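Local coordinates for MaoC domain protein dehydratase (PDB 4E3E), which catalyses the reversible dehydration of beta-methylmalyl-CoA to mesaconyl-CoA in the glyoxylate assimilation cycle, at the interface of chains A and B. Sequence-based numbering; all coordinates share one arbitrary frame. Chains: chain A/B, MaoC domain protein dehydratase.

Contact 1: the interface of chains A and B. Residues chain A 26, 29, 31-32, 35, 220, 223-224, 226; chain B 34-35, 37-38.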
loop_
_atom_site.group_PDB
_atom_site.type_symbol
_atom_site.label_atom_id
_atom_site.label_comp_id
_atom_site.label_asym_id
_atom_site.label_seq_id
_atom_site.Cartn_x
_atom_site.Cartn_y
_atom_site.Cartn_z
ATOM N N ARG A 26 -16.071 9.709 -2.747
ATOM C CA ARG A 26 -14.728 9.276 -2.928
ATOM C C ARG A 26 -14.205 9.347 -4.335
ATOM O O ARG A 26 -14.652 8.630 -5.167
ATOM C CB ARG A 26 -14.675 7.835 -2.464
ATOM C CG ARG A 26 -13.355 7.167 -2.678
ATOM C CD ARG A 26 -12.382 7.566 -1.611
ATOM N NE ARG A 26 -11.534 6.471 -1.224
ATOM C CZ ARG A 26 -10.562 6.004 -1.966
ATOM N NH1 ARG A 26 -10.307 6.565 -3.113
ATOM N NH2 ARG A 26 -9.854 5.000 -1.549
ATOM N N THR A 29 -8.477 7.048 -7.610
ATOM C CA THR A 29 -7.265 7.454 -8.341
ATOM C C THR A 29 -6.388 6.275 -8.720
ATOM O O THR A 29 -6.633 5.130 -8.301
ATOM C CB THR A 29 -6.390 8.390 -7.498
ATOM O OG1 THR A 29 -5.811 7.635 -6.425
ATOM C CG2 THR A 29 -7.215 9.519 -6.905
ATOM N N GLY A 31 -3.666 5.760 -7.488
ATOM C CA GLY A 31 -3.134 5.185 -6.226
ATOM C C GLY A 31 -4.014 4.068 -5.711
ATOM O O GLY A 31 -3.524 3.062 -5.127
ATOM N N ASP A 32 -5.326 4.241 -5.882
ATOM C CA ASP A 32 -6.279 3.182 -5.491
ATOM C C ASP A 32 -6.099 1.948 -6.365
ATOM O O ASP A 32 -6.107 0.816 -5.876
ATOM C CB ASP A 32 -7.730 3.686 -5.568
ATOM C CG ASP A 32 -7.976 4.837 -4.631
ATOM O OD1 ASP A 32 -7.695 4.694 -3.405
ATOM O OD2 ASP A 32 -8.439 5.889 -5.116
ATOM N N LEU A 35 -2.896 0.041 -5.238
ATOM C CA LEU A 35 -3.125 -0.617 -3.969
ATOM C C LEU A 35 -3.961 -1.891 -4.120
ATOM O O LEU A 35 -3.635 -2.931 -3.524
ATOM C CB LEU A 35 -3.804 0.345 -2.980
ATOM C CG LEU A 35 -2.850 1.068 -2.036
ATOM C CD1 LEU A 35 -3.609 2.179 -1.352
ATOM C CD2 LEU A 35 -2.272 0.119 -0.990
ATOM N N GLN A 220 -5.873 -3.272 5.538
ATOM C CA GLN A 220 -5.518 -2.243 4.547
ATOM C C GLN A 220 -6.538 -2.099 3.398
ATOM O O GLN A 220 -6.818 -0.975 2.946
ATOM C CB GLN A 220 -4.080 -2.427 4.021
ATOM C CG GLN A 220 -3.668 -1.394 2.941
ATOM C CD GLN A 220 -2.153 -1.414 2.711
ATOM O OE1 GLN A 220 -1.562 -2.482 2.594
ATOM N NE2 GLN A 220 -1.524 -0.247 2.664
ATOM N N ARG A 223 -9.678 -0.374 4.895
ATOM C CA ARG A 223 -9.458 1.085 5.019
ATOM C C ARG A 223 -9.483 1.788 3.675
ATOM O O ARG A 223 -9.953 2.942 3.570
ATOM C CB ARG A 223 -8.150 1.394 5.759
ATOM C CG ARG A 223 -8.255 1.201 7.271
ATOM C CD ARG A 223 -6.883 1.166 7.927
ATOM N NE ARG A 223 -6.988 1.387 9.359
ATOM C CZ ARG A 223 -6.151 0.913 10.278
ATOM N NH1 ARG A 223 -5.107 0.161 9.929
ATOM N NH2 ARG A 223 -6.368 1.194 11.560
ATOM N N LEU A 224 -8.986 1.109 2.641
ATOM C CA LEU A 224 -9.019 1.678 1.284
ATOM C C LEU A 224 -10.480 1.941 0.900
ATOM O O LEU A 224 -10.796 2.938 0.232
ATOM C CB LEU A 224 -8.347 0.737 0.272
ATOM C CG LEU A 224 -8.325 1.205 -1.193
ATOM C CD1 LEU A 224 -7.428 2.429 -1.359
ATOM C CD2 LEU A 224 -7.877 0.090 -2.128
ATOM N N GLN A 226 -12.749 2.628 3.024
ATOM C CA GLN A 226 -13.318 3.490 4.085
ATOM C C GLN A 226 -14.539 2.774 4.725
ATOM O O GLN A 226 -15.595 3.353 5.002
ATOM C CB GLN A 226 -13.596 4.897 3.534
ATOM C CG GLN A 226 -12.296 5.678 3.263
ATOM C CD GLN A 226 -12.539 6.860 2.351
ATOM O OE1 GLN A 226 -13.180 6.711 1.320
ATOM N NE2 GLN A 226 -12.058 8.052 2.742
ATOM N N ALA B 34 -3.541 7.652 -1.631
ATOM C CA ALA B 34 -4.277 6.412 -1.487
ATOM C C ALA B 34 -3.666 5.545 -0.387
ATOM O O ALA B 34 -4.399 4.936 0.391
ATOM C CB ALA B 34 -4.331 5.647 -2.812
ATOM N N LEU B 35 -2.330 5.505 -0.317
ATOM C CA LEU B 35 -1.652 4.759 0.724
ATOM C C LEU B 35 -2.012 5.261 2.124
ATOM O O LEU B 35 -2.277 4.455 3.032
ATOM C CB LEU B 35 -0.129 4.814 0.519
ATOM C CG LEU B 35 0.458 3.625 -0.232
ATOM C CD1 LEU B 35 1.878 3.961 -0.618
ATOM C CD2 LEU B 35 0.442 2.361 0.622
ATOM N N THR B 37 -4.722 6.951 3.002
ATOM C CA THR B 37 -6.095 6.465 3.239
ATOM C C THR B 37 -6.117 4.993 3.712
ATOM O O THR B 37 -6.845 4.652 4.645
ATOM C CB THR B 37 -6.960 6.627 2.010
ATOM O OG1 THR B 37 -6.954 8.010 1.654
ATOM C CG2 THR B 37 -8.408 6.150 2.262
ATOM N N SER B 38 -5.310 4.140 3.078
ATOM C CA SER B 38 -5.349 2.697 3.320
ATOM C C SER B 38 -4.701 2.342 4.650
ATOM O O SER B 38 -4.867 1.234 5.177
ATOM C CB SER B 38 -4.643 1.948 2.170
ATOM O OG SER B 38 -3.209 2.053 2.238
HETATM O O HOH W 1 -4.006 -0.381 7.249
#
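Two firm donors grip the carboxylate oxygen OD2 of A:Asp32. A:Arg26 NH1 reaches A:Asp32 OD2 at 2.8 Å in a salt bridge, from above the carboxylate plane. The backbone N of A:Thr29 takes its anti lone pair, nearly straight at 168°. The other oxygen, OD1, accepts from A:Arg26 NH2, so the guanidinium meets the carboxylate end-on, one nitrogen to each oxygen. A:Arg26 NH2 also bonds to the carbonyl O of A:Leu224 at 2.9 Å. This network ties strand 26-27 and helix 30-40 to the end of helix 215-224 within chain A.

Helix 30-40 of chain B packs against this frame. The methyl CB of B:Ala34 lies 3.3 Å from the carbonyl carbon C of A:Gly31 and also touches OD1 of A:Asp32. An alanine in place of A:Asp32 would remove both oxygens that hold A:Arg26 and the acceptor of the A:Thr29 N-H, and would probably loosen the surface on which the B:Ala34 methyl rests. A:Leu35 points CD1 at the B:Ala34 carbonyl and at CB of B:Ser38. A:Leu35 and B:Leu35 cross obliquely, with A:Leu35 CD2 3.9 Å from B:Leu35 CD2.

A:Gln220 has CG anti to its backbone N (chi1 178°) and an extended chain beyond it. A:Gln220 NE2, of the amide, donates to the hydroxyl OG of B:Ser38 at 2.9 Å, close to the amide plane. That hydroxyl takes the crowded position (chi1 75°) and gives its own hydrogen to B:Leu35 O on a lone pair, which fixes its rotation. Water 1 joins A:Arg223 NH1 to the backbone O of B:Ser38, lying 2.8 Å from that oxygen.

Contact 2: the interface of chains A and B. Residues chain A 219, 223, 233-236, 246; chain B 210-212, 214, 217, 288.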
loop_
_atom_site.group_PDB
_atom_site.type_symbol
_atom_site.label_atom_id
_atom_site.label_comp_id
_atom_site.label_asym_id
_atom_site.label_seq_id
_atom_site.Cartn_x
_atom_site.Cartn_y
_atom_site.Cartn_z
HETATM N N MSE A 219 -7.028 -5.502 6.642
HETATM C CA MSE A 219 -7.272 -4.174 7.275
HETATM C C MSE A 219 -6.968 -3.109 6.279
HETATM O O MSE A 219 -7.730 -2.129 6.143
HETATM C CB MSE A 219 -6.438 -3.937 8.542
HETATM C CG MSE A 219 -6.958 -4.862 9.646
HETATM SE SE MSE A 219 -5.782 -4.553 11.202
HETATM C CE MSE A 219 -6.258 -2.713 11.772
ATOM N N ARG A 223 -9.678 -0.374 4.895
ATOM C CA ARG A 223 -9.458 1.085 5.019
ATOM C C ARG A 223 -9.483 1.788 3.675
ATOM O O ARG A 223 -9.953 2.942 3.570
ATOM C CB ARG A 223 -8.150 1.394 5.759
ATOM C CG ARG A 223 -8.255 1.201 7.271
ATOM C CD ARG A 223 -6.883 1.166 7.927
ATOM N NE ARG A 223 -6.988 1.387 9.359
ATOM C CZ ARG A 223 -6.151 0.913 10.278
ATOM N NH1 ARG A 223 -5.107 0.161 9.929
ATOM N NH2 ARG A 223 -6.368 1.194 11.560
ATOM N N PHE A 233 -11.289 -4.662 12.758
ATOM C CA PHE A 233 -10.180 -3.809 13.204
ATOM C C PHE A 233 -9.685 -4.008 14.622
ATOM O O PHE A 233 -8.507 -3.763 14.902
ATOM C CB PHE A 233 -10.548 -2.333 13.023
ATOM C CG PHE A 233 -10.713 -1.926 11.586
ATOM C CD1 PHE A 233 -9.606 -1.733 10.775
ATOM C CD2 PHE A 233 -11.979 -1.745 11.046
ATOM C CE1 PHE A 233 -9.755 -1.358 9.443
ATOM C CE2 PHE A 233 -12.145 -1.368 9.718
ATOM C CZ PHE A 233 -11.027 -1.175 8.914
ATOM N N ASN A 234 -10.583 -4.440 15.505
ATOM C CA ASN A 234 -10.389 -4.312 16.936
ATOM C C ASN A 234 -10.113 -5.633 17.620
ATOM O O ASN A 234 -11.036 -6.358 18.007
ATOM C CB ASN A 234 -11.611 -3.628 17.570
ATOM C CG ASN A 234 -11.350 -3.154 18.985
ATOM O OD1 ASN A 234 -10.606 -3.789 19.736
ATOM N ND2 ASN A 234 -11.969 -2.032 19.361
ATOM N N LEU A 235 -8.831 -5.922 17.794
ATOM C CA LEU A 235 -8.411 -7.149 18.452
ATOM C C LEU A 235 -8.755 -7.112 19.935
ATOM O O LEU A 235 -9.114 -8.138 20.505
ATOM C CB LEU A 235 -6.912 -7.402 18.250
ATOM C CG LEU A 235 -6.334 -8.699 18.847
ATOM C CD1 LEU A 235 -7.052 -9.936 18.310
ATOM C CD2 LEU A 235 -4.826 -8.787 18.604
ATOM N N HIS A 236 -8.638 -5.932 20.547
ATOM C CA HIS A 236 -8.961 -5.737 21.962
ATOM C C HIS A 236 -10.354 -6.238 22.249
ATOM O O HIS A 236 -10.575 -6.942 23.240
ATOM C CB HIS A 236 -8.799 -4.261 22.346
ATOM C CG HIS A 236 -9.118 -3.951 23.788
ATOM N ND1 HIS A 236 -8.655 -4.696 24.815
ATOM C CD2 HIS A 236 -9.854 -2.916 24.354
ATOM C CE1 HIS A 236 -9.090 -4.176 25.979
ATOM N NE2 HIS A 236 -9.819 -3.082 25.694
ATOM N N ARG A 246 -10.121 -11.025 14.821
ATOM C CA ARG A 246 -10.790 -10.152 13.850
ATOM C C ARG A 246 -11.306 -10.964 12.672
ATOM O O ARG A 246 -10.720 -11.990 12.320
ATOM C CB ARG A 246 -9.822 -9.071 13.374
ATOM C CG ARG A 246 -9.462 -8.053 14.452
ATOM C CD ARG A 246 -8.172 -7.310 14.113
ATOM N NE ARG A 246 -6.991 -8.109 14.461
ATOM C CZ ARG A 246 -5.721 -7.729 14.295
ATOM N NH1 ARG A 246 -4.749 -8.557 14.667
ATOM N NH2 ARG A 246 -5.414 -6.539 13.761
ATOM N N GLY B 210 -11.971 1.369 18.224
ATOM C CA GLY B 210 -10.587 0.989 18.495
ATOM C C GLY B 210 -9.980 0.268 17.302
ATOM O O GLY B 210 -10.661 -0.525 16.649
ATOM N N VAL B 211 -8.703 0.539 17.016
ATOM C CA VAL B 211 -8.011 -0.102 15.887
ATOM C C VAL B 211 -6.668 -0.681 16.308
ATOM O O VAL B 211 -5.876 -0.024 17.011
ATOM C CB VAL B 211 -7.843 0.834 14.659
ATOM C CG1 VAL B 211 -9.206 1.228 14.107
ATOM C CG2 VAL B 211 -6.993 2.070 14.980
ATOM N N THR B 212 -6.417 -1.916 15.881
ATOM C CA THR B 212 -5.197 -2.624 16.272
ATOM C C THR B 212 -4.073 -2.372 15.265
ATOM O O THR B 212 -4.286 -2.453 14.054
ATOM C CB THR B 212 -5.479 -4.122 16.432
ATOM O OG1 THR B 212 -6.565 -4.277 17.343
ATOM C CG2 THR B 212 -4.263 -4.882 16.969
ATOM N N GLU B 214 -0.725 -3.226 13.279
ATOM C CA GLU B 214 0.073 -4.359 12.774
ATOM C C GLU B 214 1.505 -3.883 12.481
ATOM O O GLU B 214 1.712 -2.705 12.190
ATOM C CB GLU B 214 -0.584 -4.964 11.512
ATOM C CG GLU B 214 -1.930 -5.643 11.762
ATOM C CD GLU B 214 -1.823 -6.787 12.783
ATOM O OE1 GLU B 214 -0.907 -7.631 12.656
ATOM O OE2 GLU B 214 -2.657 -6.862 13.717
ATOM N N GLU B 217 1.918 -2.508 9.042
ATOM C CA GLU B 217 1.173 -1.265 8.906
ATOM C C GLU B 217 1.994 -0.032 9.310
ATOM O O GLU B 217 2.109 0.916 8.523
ATOM C CB GLU B 217 -0.154 -1.344 9.659
ATOM C CG GLU B 217 -0.845 -0.029 9.995
ATOM C CD GLU B 217 -1.712 -0.179 11.252
ATOM O OE1 GLU B 217 -2.192 -1.310 11.525
ATOM O OE2 GLU B 217 -1.907 0.820 11.983
ATOM N N THR B 288 -4.264 -1.941 20.691
ATOM C CA THR B 288 -5.463 -1.336 20.067
ATOM C C THR B 288 -5.642 0.120 20.502
ATOM O O THR B 288 -5.763 0.406 21.692
ATOM C CB THR B 288 -6.716 -2.169 20.392
ATOM O OG1 THR B 288 -6.473 -3.523 19.997
ATOM C CG2 THR B 288 -7.956 -1.641 19.666
HETATM O O HOH W 2 -13.857 -0.687 17.698
HETATM O O HOH W 3 -4.353 0.317 13.142
#
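B:Thr212 places OG1 anti to its carbonyl carbon and beside its backbone N (chi1 -54°). N and OG1 can therefore reach the same acceptor, the carbonyl O of A:Phe233. B:Thr212 N donates to A:Phe233 O at 3.0 Å from above the carbonyl plane, while B:Thr212 OG1 lies in the plane on a lone pair. B:Thr212 OG1 also accepts from the backbone N of A:Leu235 at 2.8 Å, and it is hydrogen-bonded to OG1 of B:Thr288. B:Thr288 OG1, its hydroxyl, in turn accepts a longer bond, 3.3 Å, from A:His236 N. The two threonines thus bind the start of helix 235-238 and the residue two before it.

A:Arg246 bends at its third torsion (-81°) and meets B:Glu214 tip to tip. A:Arg246 NH1 and NH2 both donate to B:Glu214 OE2, NH2 at 2.8 Å. OE2 lies close to the guanidinium plane, but the nitrogens stand above the carboxylate plane. CB of A:Leu235 lies over one face of this guanidinium.

The A:Arg223 guanidinium carries CD1 of A:Phe233 over one face, toward the rim. B:Val211 CG2 and B:Glu217 OE1 lie at its edge. The salt bridge from A:Arg223 NH1 to B:Glu217 OE1 is loose, at 3.6 Å, with the two planes nearly perpendicular. Water 3 adds a second link, from A:Arg223 NH2 (2.7 Å from the water) to B:Glu217 OE2. B:Glu214 N donates to B:Glu217 OE1 at 3.0 Å, which probably helps position that carboxylate. Water 2 joins A:Asn234 ND2 to the backbone N of B:Gly210.

This mixed backbone and charged interface fastens strand 211-212 of one subunit to the other and probably helps hold the homodimer together.

Contact 1 and contact 2 lie about 17 Å apart between centres of their C-alpha atoms. Both are parts of the interface between chains A and B. A:Arg223 takes part in both, and helix 215-224 of chain A supplies residues to each. Chain B presents helix 30-40 in contact 1. In contact 2 it presents strand 211-212, the start of helix 215-224 and strand 288-300. Chain A thus meets segments far apart in the partner's sequence. This fits the reported homodimer, although the deposited assembly holds three copies and the two chains do not meet through perfect two-fold symmetry.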